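PDB 3OG2: beta-galactosidase, which probably catalyses the hydrolysis of terminal non-reducing beta-D-galactose residues in beta-D-galactosides, as a glycoside hydrolase of family 35. Local coordinates for residues 165-170 / 207-212; 38-43 / 575-580; 561-566 / 591-596. All blocks are in the same frame, centred on the assembly; numbering follows the deposited sequence.

Contact 1: 165-170 / 207-212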
loop_
_atom_site.group_PDB
_atom_site.type_symbol
_atom_site.label_atom_id
_atom_site.label_comp_id
_atom_site.label_asym_id
_atom_site.label_seq_id
_atom_site.Cartn_x
_atom_site.Cartn_y
_atom_site.Cartn_z
ATOM N N GLN A 165 9.989 10.608 -17.367
ATOM C CA GLN A 165 8.884 11.533 -17.604
ATOM C C GLN A 165 8.212 11.313 -18.938
ATOM O O GLN A 165 8.802 10.859 -19.924
ATOM C CB GLN A 165 9.449 12.983 -17.562
ATOM C CG GLN A 165 9.759 13.415 -16.116
ATOM C CD GLN A 165 10.456 14.755 -16.118
ATOM O OE1 GLN A 165 9.964 15.720 -15.503
ATOM N NE2 GLN A 165 11.622 14.891 -16.744
ATOM N N ILE A 166 6.913 11.670 -18.942
ATOM C CA ILE A 166 6.106 11.601 -20.147
ATOM C C ILE A 166 6.703 12.435 -21.296
ATOM O O ILE A 166 6.536 12.120 -22.490
ATOM C CB ILE A 166 4.656 11.993 -19.810
ATOM C CG1 ILE A 166 3.709 11.720 -20.947
ATOM C CG2 ILE A 166 4.567 13.483 -19.395
ATOM C CD1 ILE A 166 2.231 11.912 -20.626
ATOM N N THR A 167 7.483 13.485 -20.970
ATOM C CA THR A 167 8.148 14.320 -21.984
ATOM C C THR A 167 9.257 13.547 -22.664
ATOM O O THR A 167 9.733 14.002 -23.703
ATOM C CB THR A 167 8.716 15.575 -21.297
ATOM O OG1 THR A 167 9.379 15.179 -20.121
ATOM C CG2 THR A 167 7.588 16.511 -20.881
ATOM N N ASN A 168 9.693 12.431 -22.118
ATOM C CA ASN A 168 10.700 11.535 -22.686
ATOM C C ASN A 168 10.097 10.189 -23.095
ATOM O O ASN A 168 10.850 9.265 -23.307
ATOM C CB ASN A 168 11.804 11.174 -21.681
ATOM C CG ASN A 168 12.540 12.406 -21.299
ATOM O OD1 ASN A 168 12.783 13.249 -22.194
ATOM N ND2 ASN A 168 12.902 12.531 -20.045
ATOM N N GLY A 169 8.782 10.080 -23.179
ATOM C CA GLY A 169 8.178 8.817 -23.581
ATOM C C GLY A 169 7.947 7.847 -22.437
ATOM O O GLY A 169 7.695 6.675 -22.708
ATOM N N GLY A 170 8.017 8.320 -21.188
ATOM C CA GLY A 170 7.836 7.459 -20.012
ATOM C C GLY A 170 6.513 7.787 -19.336
ATOM O O GLY A 170 5.665 8.592 -19.796
ATOM N N GLY A 207 16.391 17.823 -13.622
ATOM C CA GLY A 207 15.685 17.646 -14.861
ATOM C C GLY A 207 14.182 17.428 -14.777
ATOM O O GLY A 207 13.570 17.111 -15.800
ATOM N N ILE A 208 13.600 17.561 -13.578
ATOM C CA ILE A 208 12.165 17.377 -13.470
ATOM C C ILE A 208 11.489 18.593 -14.091
ATOM O O ILE A 208 11.755 19.710 -13.614
ATOM C CB ILE A 208 11.746 17.198 -11.995
ATOM C CG1 ILE A 208 12.395 15.962 -11.385
ATOM C CG2 ILE A 208 10.238 17.191 -11.842
ATOM C CD1 ILE A 208 11.964 14.624 -12.014
ATOM N N ILE A 209 10.680 18.367 -15.143
ATOM C CA ILE A 209 9.997 19.485 -15.811
ATOM C C ILE A 209 8.488 19.289 -15.769
ATOM O O ILE A 209 7.769 20.195 -16.155
ATOM C CB ILE A 209 10.459 19.679 -17.270
ATOM C CG1 ILE A 209 10.269 18.427 -18.121
ATOM C CG2 ILE A 209 11.917 20.190 -17.269
ATOM C CD1 ILE A 209 10.608 18.699 -19.607
ATOM N N VAL A 210 7.971 18.121 -15.302
ATOM C CA VAL A 210 6.545 17.953 -15.129
ATOM C C VAL A 210 6.092 18.792 -13.954
ATOM O O VAL A 210 6.920 19.342 -13.202
ATOM C CB VAL A 210 6.175 16.461 -14.942
ATOM C CG1 VAL A 210 6.498 15.703 -16.276
ATOM C CG2 VAL A 210 6.851 15.826 -13.736
ATOM N N PRO A 211 4.777 18.963 -13.800
ATOM C CA PRO A 211 4.306 19.812 -12.702
ATOM C C PRO A 211 4.643 19.191 -11.343
ATOM O O PRO A 211 4.613 17.978 -11.161
ATOM C CB PRO A 211 2.802 19.861 -12.891
ATOM C CG PRO A 211 2.627 19.585 -14.396
ATOM C CD PRO A 211 3.655 18.514 -14.662
ATOM N N LEU A 212 4.871 20.141 -10.411
ATOM C CA LEU A 212 5.111 19.761 -9.006
ATOM C C LEU A 212 3.811 19.904 -8.222
ATOM O O LEU A 212 3.137 20.937 -8.321
ATOM C CB LEU A 212 6.163 20.685 -8.346
ATOM C CG LEU A 212 7.512 20.688 -9.047
ATOM C CD1 LEU A 212 8.410 21.739 -8.385
ATOM C CD2 LEU A 212 8.089 19.283 -9.032
#
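The carboxamide of Gln-165 lies between Ile-208 CD1 over one face and Thr-167 OG1 over the other. Ile-208 CD1 is 4.2 Å from Gln-165 OE1, while Ile-209 CG1 stands on the threonine side but out past OE1. At the rim, Val-210 CG2 comes to 3.6 Å from Gln-165 OE1, and the polar end is met by backbone groups. OE1 accepts two N-H groups: that of Ile-209 (N to OE1, 2.8 Å) arrives in the carbonyl plane on a lone pair, whereas that of Val-210 (N to OE1, 3.1 Å) comes in tilted 28° from it. NE2 completes the clasp by donating to Gly-207 O at 3.1 Å, and has a second acceptor in Ala-162 O. With CG anti to the carbonyl carbon (chi1 -74°) and the chain extended beyond it, the amide reaches straight across to the other loop.

Both loops lead from helices of the TIM barrel, 144-163 and 193-205, and Gly-207 closes the latter with a Schellman motif, its positive phi coming just where the amide begins its grip. One side chain thus meets three backbone groups within four residues, and Arg-204 NH1 binds the carbonyls of Ile-208 and Val-210. An alanine at Gln-165 would probably leave the N-H groups of Ile-209 and Val-210 without their acceptor and Gly-207 O without this donor, and let the 207-210 segment shift against the neighbouring loop.

Beside the amide, Thr-167 crosses Ile-209 obliquely, OG1 and CG2 both facing CD1, with OG1 at 3.8 Å from it. The base of Gln-165 is held as well: its backbone O receives Asn-168 N and Gly-170 N from opposite faces of its plane.

Contact 2: 38-43 / 575-580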
loop_
_atom_site.group_PDB
_atom_site.type_symbol
_atom_site.label_atom_id
_atom_site.label_comp_id
_atom_site.label_asym_id
_atom_site.label_seq_id
_atom_site.Cartn_x
_atom_site.Cartn_y
_atom_site.Cartn_z
ATOM N N GLU A 38 -5.736 16.567 -23.427
ATOM C CA GLU A 38 -7.007 15.961 -23.100
ATOM C C GLU A 38 -7.289 16.187 -21.622
ATOM O O GLU A 38 -6.442 15.806 -20.794
ATOM C CB GLU A 38 -6.940 14.432 -23.371
ATOM C CG GLU A 38 -8.255 13.735 -23.031
ATOM C CD GLU A 38 -8.209 12.225 -23.082
ATOM O OE1 GLU A 38 -7.134 11.601 -23.192
ATOM O OE2 GLU A 38 -9.320 11.619 -23.048
ATOM N N ARG A 39 -8.443 16.744 -21.289
ATOM C CA ARG A 39 -8.819 16.802 -19.873
ATOM C C ARG A 39 -8.986 15.395 -19.322
ATOM O O ARG A 39 -9.558 14.528 -20.023
ATOM C CB ARG A 39 -10.167 17.507 -19.683
ATOM C CG ARG A 39 -10.098 19.026 -19.873
ATOM C CD ARG A 39 -11.426 19.571 -19.348
ATOM N NE ARG A 39 -11.459 21.036 -19.480
ATOM C CZ ARG A 39 -10.888 21.899 -18.653
ATOM N NH1 ARG A 39 -10.173 21.445 -17.584
ATOM N NH2 ARG A 39 -11.025 23.199 -18.907
ATOM N N VAL A 40 -8.580 15.174 -18.086
ATOM C CA VAL A 40 -8.696 13.836 -17.489
ATOM C C VAL A 40 -9.013 13.992 -16.014
ATOM O O VAL A 40 -8.595 14.966 -15.376
ATOM C CB VAL A 40 -7.426 13.032 -17.763
ATOM C CG1 VAL A 40 -6.163 13.736 -17.215
ATOM C CG2 VAL A 40 -7.500 11.609 -17.189
ATOM N N VAL A 41 -9.753 13.045 -15.457
ATOM C CA VAL A 41 -9.855 12.863 -14.026
ATOM C C VAL A 41 -8.719 11.920 -13.665
ATOM O O VAL A 41 -8.736 10.750 -14.133
ATOM C CB VAL A 41 -11.210 12.288 -13.589
ATOM C CG1 VAL A 41 -11.189 11.975 -12.075
ATOM C CG2 VAL A 41 -12.341 13.216 -13.935
ATOM N N ILE A 42 -7.726 12.366 -12.911
ATOM C CA ILE A 42 -6.661 11.462 -12.443
ATOM C C ILE A 42 -7.212 10.688 -11.247
ATOM O O ILE A 42 -7.590 11.269 -10.216
ATOM C CB ILE A 42 -5.413 12.259 -12.057
ATOM C CG1 ILE A 42 -4.794 12.949 -13.281
ATOM C CG2 ILE A 42 -4.427 11.372 -11.298
ATOM C CD1 ILE A 42 -4.290 11.943 -14.316
ATOM N N PHE A 43 -7.288 9.388 -11.406
ATOM C CA PHE A 43 -7.781 8.493 -10.338
ATOM C C PHE A 43 -6.633 7.515 -10.159
ATOM O O PHE A 43 -6.331 6.742 -11.076
ATOM C CB PHE A 43 -9.095 7.837 -10.744
ATOM C CG PHE A 43 -9.977 7.431 -9.544
ATOM C CD1 PHE A 43 -9.551 7.387 -8.220
ATOM C CD2 PHE A 43 -11.296 7.072 -9.815
ATOM C CE1 PHE A 43 -10.389 6.985 -7.170
ATOM C CE2 PHE A 43 -12.134 6.685 -8.764
ATOM C CZ PHE A 43 -11.712 6.630 -7.452
ATOM N N SER A 575 -7.434 7.029 -25.811
ATOM C CA SER A 575 -7.595 8.289 -25.045
ATOM C C SER A 575 -7.651 7.884 -23.575
ATOM O O SER A 575 -7.833 6.689 -23.282
ATOM C CB SER A 575 -8.844 9.071 -25.472
ATOM O OG SER A 575 -10.008 8.282 -25.328
ATOM N N LEU A 576 -7.543 8.822 -22.637
ATOM C CA LEU A 576 -7.701 8.482 -21.226
ATOM C C LEU A 576 -9.165 8.447 -20.798
ATOM O O LEU A 576 -9.533 7.556 -20.007
ATOM C CB LEU A 576 -7.002 9.543 -20.328
ATOM C CG LEU A 576 -5.469 9.494 -20.407
ATOM C CD1 LEU A 576 -4.833 10.723 -19.818
ATOM C CD2 LEU A 576 -5.026 8.228 -19.702
ATOM N N MET A 577 -9.988 9.369 -21.325
ATOM C CA MET A 577 -11.407 9.406 -21.005
ATOM C C MET A 577 -12.174 8.812 -22.187
ATOM O O MET A 577 -11.796 9.034 -23.354
ATOM C CB MET A 577 -11.892 10.837 -20.786
ATOM C CG MET A 577 -11.139 11.580 -19.694
ATOM S SD MET A 577 -11.346 10.933 -18.033
ATOM C CE MET A 577 -13.041 11.530 -17.754
ATOM N N ASN A 578 -13.242 8.071 -21.923
ATOM C CA ASN A 578 -13.991 7.426 -23.041
ATOM C C ASN A 578 -13.095 6.642 -23.998
ATOM O O ASN A 578 -13.251 6.739 -25.239
ATOM C CB ASN A 578 -14.822 8.440 -23.824
ATOM C CG ASN A 578 -15.814 9.100 -22.867
ATOM O OD1 ASN A 578 -15.706 10.310 -22.665
ATOM N ND2 ASN A 578 -16.750 8.384 -22.296
ATOM N N PRO A 579 -12.194 5.811 -23.505
ATOM C CA PRO A 579 -11.320 5.085 -24.440
ATOM C C PRO A 579 -12.075 4.003 -25.194
ATOM O O PRO A 579 -13.108 3.451 -24.748
ATOM C CB PRO A 579 -10.354 4.357 -23.498
ATOM C CG PRO A 579 -11.197 4.122 -22.252
ATOM C CD PRO A 579 -11.935 5.418 -22.116
ATOM N N ASP A 580 -11.558 3.605 -26.347
ATOM C CA ASP A 580 -12.072 2.412 -27.021
ATOM C C ASP A 580 -11.886 1.234 -26.078
ATOM O O ASP A 580 -10.850 1.113 -25.393
ATOM C CB ASP A 580 -11.276 2.174 -28.303
ATOM C CG ASP A 580 -11.537 3.214 -29.366
ATOM O OD1 ASP A 580 -12.426 4.059 -29.206
ATOM O OD2 ASP A 580 -10.800 3.154 -30.385
#
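Met-577 lies against the barrel strand 38-47, where a loop of domain 3 meets the TIM barrel, and its side chain can be followed along that meeting atom by atom. CB sits 3.5 Å from Glu-38 OE2. CG, the next atom, packs on the backbone of the strand, 3.4 Å from Arg-39 O. A bend at chi2 (-65°) brings SD over Val-40 CA, where it takes a weak but nearly straight hydrogen bond from Val-41 N at 3.7 Å. A second bend, at chi3 (-74°), turns CE beside Val-41 CG2.

The carboxylate of Glu-38 reaches the other way, from strand to loop, on an extended chain. It grips two consecutive amides: OE1 receives Leu-576 N at 2.9 Å on its syn lone pair, and OE2 receives Met-577 N, also at 2.9 Å, from above the carboxylate plane. Such a fork would probably fix the rotation of the carboxylate and help to stabilise its negative charge. Leu-576 meanwhile rests CB and CD1 on Val-40 CG2 in the valine conformer described. Within the loop, Ser-575 OG donates to Met-577 O at 2.8 Å.

Contact 3: 561-566 / 591-596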
loop_
_atom_site.group_PDB
_atom_site.type_symbol
_atom_site.label_atom_id
_atom_site.label_comp_id
_atom_site.label_asym_id
_atom_site.label_seq_id
_atom_site.Cartn_x
_atom_site.Cartn_y
_atom_site.Cartn_z
ATOM N N PRO A 561 -11.797 -3.499 -20.080
ATOM C CA PRO A 561 -10.417 -3.381 -20.597
ATOM C C PRO A 561 -10.411 -2.508 -21.849
ATOM O O PRO A 561 -11.340 -2.504 -22.652
ATOM C CB PRO A 561 -10.068 -4.871 -20.939
ATOM C CG PRO A 561 -11.428 -5.420 -21.322
ATOM C CD PRO A 561 -12.358 -4.841 -20.266
ATOM N N THR A 562 -9.316 -1.749 -21.974
ATOM C CA THR A 562 -9.194 -0.808 -23.094
ATOM C C THR A 562 -8.518 -1.493 -24.281
ATOM O O THR A 562 -7.642 -2.367 -24.124
ATOM C CB THR A 562 -8.398 0.428 -22.665
ATOM O OG1 THR A 562 -7.084 0.015 -22.215
ATOM C CG2 THR A 562 -9.095 1.158 -21.527
ATOM N N LEU A 563 -8.900 -1.125 -25.478
ATOM C CA LEU A 563 -8.244 -1.644 -26.676
ATOM C C LEU A 563 -6.938 -0.918 -26.953
ATOM O O LEU A 563 -6.869 0.326 -26.958
ATOM C CB LEU A 563 -9.185 -1.415 -27.881
ATOM C CG LEU A 563 -10.351 -2.391 -27.946
ATOM C CD1 LEU A 563 -11.356 -1.974 -29.006
ATOM C CD2 LEU A 563 -9.852 -3.806 -28.311
ATOM N N PRO A 564 -5.842 -1.654 -27.107
ATOM C CA PRO A 564 -4.541 -0.991 -27.300
ATOM C C PRO A 564 -4.514 -0.106 -28.544
ATOM O O PRO A 564 -5.231 -0.379 -29.536
ATOM C CB PRO A 564 -3.562 -2.170 -27.529
ATOM C CG PRO A 564 -4.268 -3.354 -26.928
ATOM C CD PRO A 564 -5.726 -3.120 -27.014
ATOM N N GLY A 565 -3.680 0.899 -28.473
ATOM C CA GLY A 565 -3.273 1.708 -29.625
ATOM C C GLY A 565 -2.053 1.041 -30.277
ATOM O O GLY A 565 -1.880 -0.156 -30.403
ATOM N N SER A 566 -1.132 1.897 -30.758
ATOM C CA SER A 566 0.080 1.399 -31.417
ATOM C C SER A 566 1.304 2.104 -30.822
ATOM O O SER A 566 1.239 3.146 -30.167
ATOM C CB SER A 566 0.124 1.538 -32.936
ATOM O OG SER A 566 -0.990 2.225 -33.413
ATOM N N ARG A 591 -7.471 -8.739 -17.250
ATOM C CA ARG A 591 -6.231 -7.993 -17.276
ATOM C C ARG A 591 -6.109 -7.161 -18.532
ATOM O O ARG A 591 -5.634 -6.018 -18.443
ATOM C CB ARG A 591 -5.015 -8.951 -17.218
ATOM C CG ARG A 591 -4.937 -9.682 -15.876
ATOM C CD ARG A 591 -3.769 -10.739 -15.967
ATOM N NE ARG A 591 -3.731 -11.405 -14.666
ATOM C CZ ARG A 591 -3.115 -10.927 -13.604
ATOM N NH1 ARG A 591 -2.393 -9.810 -13.626
ATOM N NH2 ARG A 591 -3.212 -11.621 -12.474
ATOM N N SER A 592 -6.460 -7.698 -19.685
ATOM C CA SER A 592 -6.210 -6.970 -20.944
ATOM C C SER A 592 -6.984 -7.662 -22.044
ATOM O O SER A 592 -7.379 -8.826 -21.927
ATOM C CB SER A 592 -4.721 -7.025 -21.303
ATOM O OG SER A 592 -4.269 -8.359 -21.530
ATOM N N VAL A 593 -7.131 -6.963 -23.147
ATOM C CA VAL A 593 -7.586 -7.513 -24.418
ATOM C C VAL A 593 -6.622 -7.041 -25.501
ATOM O O VAL A 593 -5.941 -5.988 -25.363
ATOM C CB VAL A 593 -9.020 -7.082 -24.777
ATOM C CG1 VAL A 593 -9.981 -7.644 -23.727
ATOM C CG2 VAL A 593 -9.105 -5.557 -24.913
ATOM N N ALA A 594 -6.582 -7.808 -26.586
ATOM C CA ALA A 594 -5.782 -7.406 -27.747
ATOM C C ALA A 594 -6.474 -7.993 -28.974
ATOM O O ALA A 594 -7.156 -9.035 -28.907
ATOM C CB ALA A 594 -4.342 -7.878 -27.639
ATOM N N ILE A 595 -6.274 -7.289 -30.094
ATOM C CA ILE A 595 -6.792 -7.771 -31.358
ATOM C C ILE A 595 -5.621 -8.241 -32.209
ATOM O O ILE A 595 -4.631 -7.525 -32.336
ATOM C CB ILE A 595 -7.546 -6.711 -32.182
ATOM C CG1 ILE A 595 -8.884 -6.268 -31.590
ATOM C CG2 ILE A 595 -7.711 -7.218 -33.610
ATOM C CD1 ILE A 595 -9.644 -7.407 -30.932
ATOM N N LYS A 596 -5.745 -9.411 -32.801
ATOM C CA LYS A 596 -4.704 -9.822 -33.753
ATOM C C LYS A 596 -5.450 -10.496 -34.900
ATOM O O LYS A 596 -6.084 -11.549 -34.725
ATOM C CB LYS A 596 -3.655 -10.747 -33.164
ATOM C CG LYS A 596 -2.846 -11.387 -34.294
ATOM C CD LYS A 596 -1.399 -10.946 -34.301
ATOM C CE LYS A 596 -0.705 -11.410 -35.582
ATOM N NZ LYS A 596 -0.436 -12.870 -35.632
HETATM O O HOH W 1 -6.410 -4.122 -22.498
#
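Val-593 turns its CG1 anti to the carbonyl carbon (chi1 -64°), which leaves CG2 between the backbone N and that carbon, and the two methyls are thereby divided between separate partners in 561-566. CG1 meets the ring of Pro-561, 3.6 Å from its CG, the two side chains crossing at about a right angle. CG2 faces Thr-562 O at 3.6 Å and Leu-563 CD2 at 3.9 Å. Leu-563 has its CG anti to the carbonyl carbon as well (chi1 -76°), and although its CB starts off to one side, the end of the side chain comes back to the valine. One branched side chain thus fits against a proline, a carbonyl and a leucine in succession.

The backbones meet by other means. A water molecule donates to Thr-562 O at 2.7 Å and accepts from Val-593 N at 3.0 Å, bridging loop and strand and satisfying both polar atoms. Farther along, Pro-564 turns the CD-CG edge of its ring to the carbonyl, CD 3.3 Å from Val-593 O.

The strand pairs with 599-605, from which Leu-600 also touches Val-593. Arg-591 and Ser-592 both face Gln-603, a classic beta bulge in the first part of the segment. The directions of the touching parts differ by 48°. The loop that follows 558-559, one outermost strand of the mixed sheet of domain 3, packs here on the other, 589-596, consistent with a sheet bent so that its edges come near each other.

In the fold
The three contacts lie in the TIM barrel, at its junction with domain 3, and in domain 3. Contact 1 joins barrel loops that precede strands 172-177 and 236-239; contact 2 ties barrel strand 38-47 to domain 3 across more than 500 residues, with contact 1 inside that span; contact 3 lies wholly in domain 3. The centre of contact 2 is about 19 Å from that of contact 1 and about 16 Å from that of contact 3. Contact 1 stands apart, touching neither. Contacts 2 and 3 alternate along the chain and touch, with a probable hydrogen bond from Leu-563 N to Asp-580 O at 3.0 Å. The loop between 558-559 and 583-585 serves both.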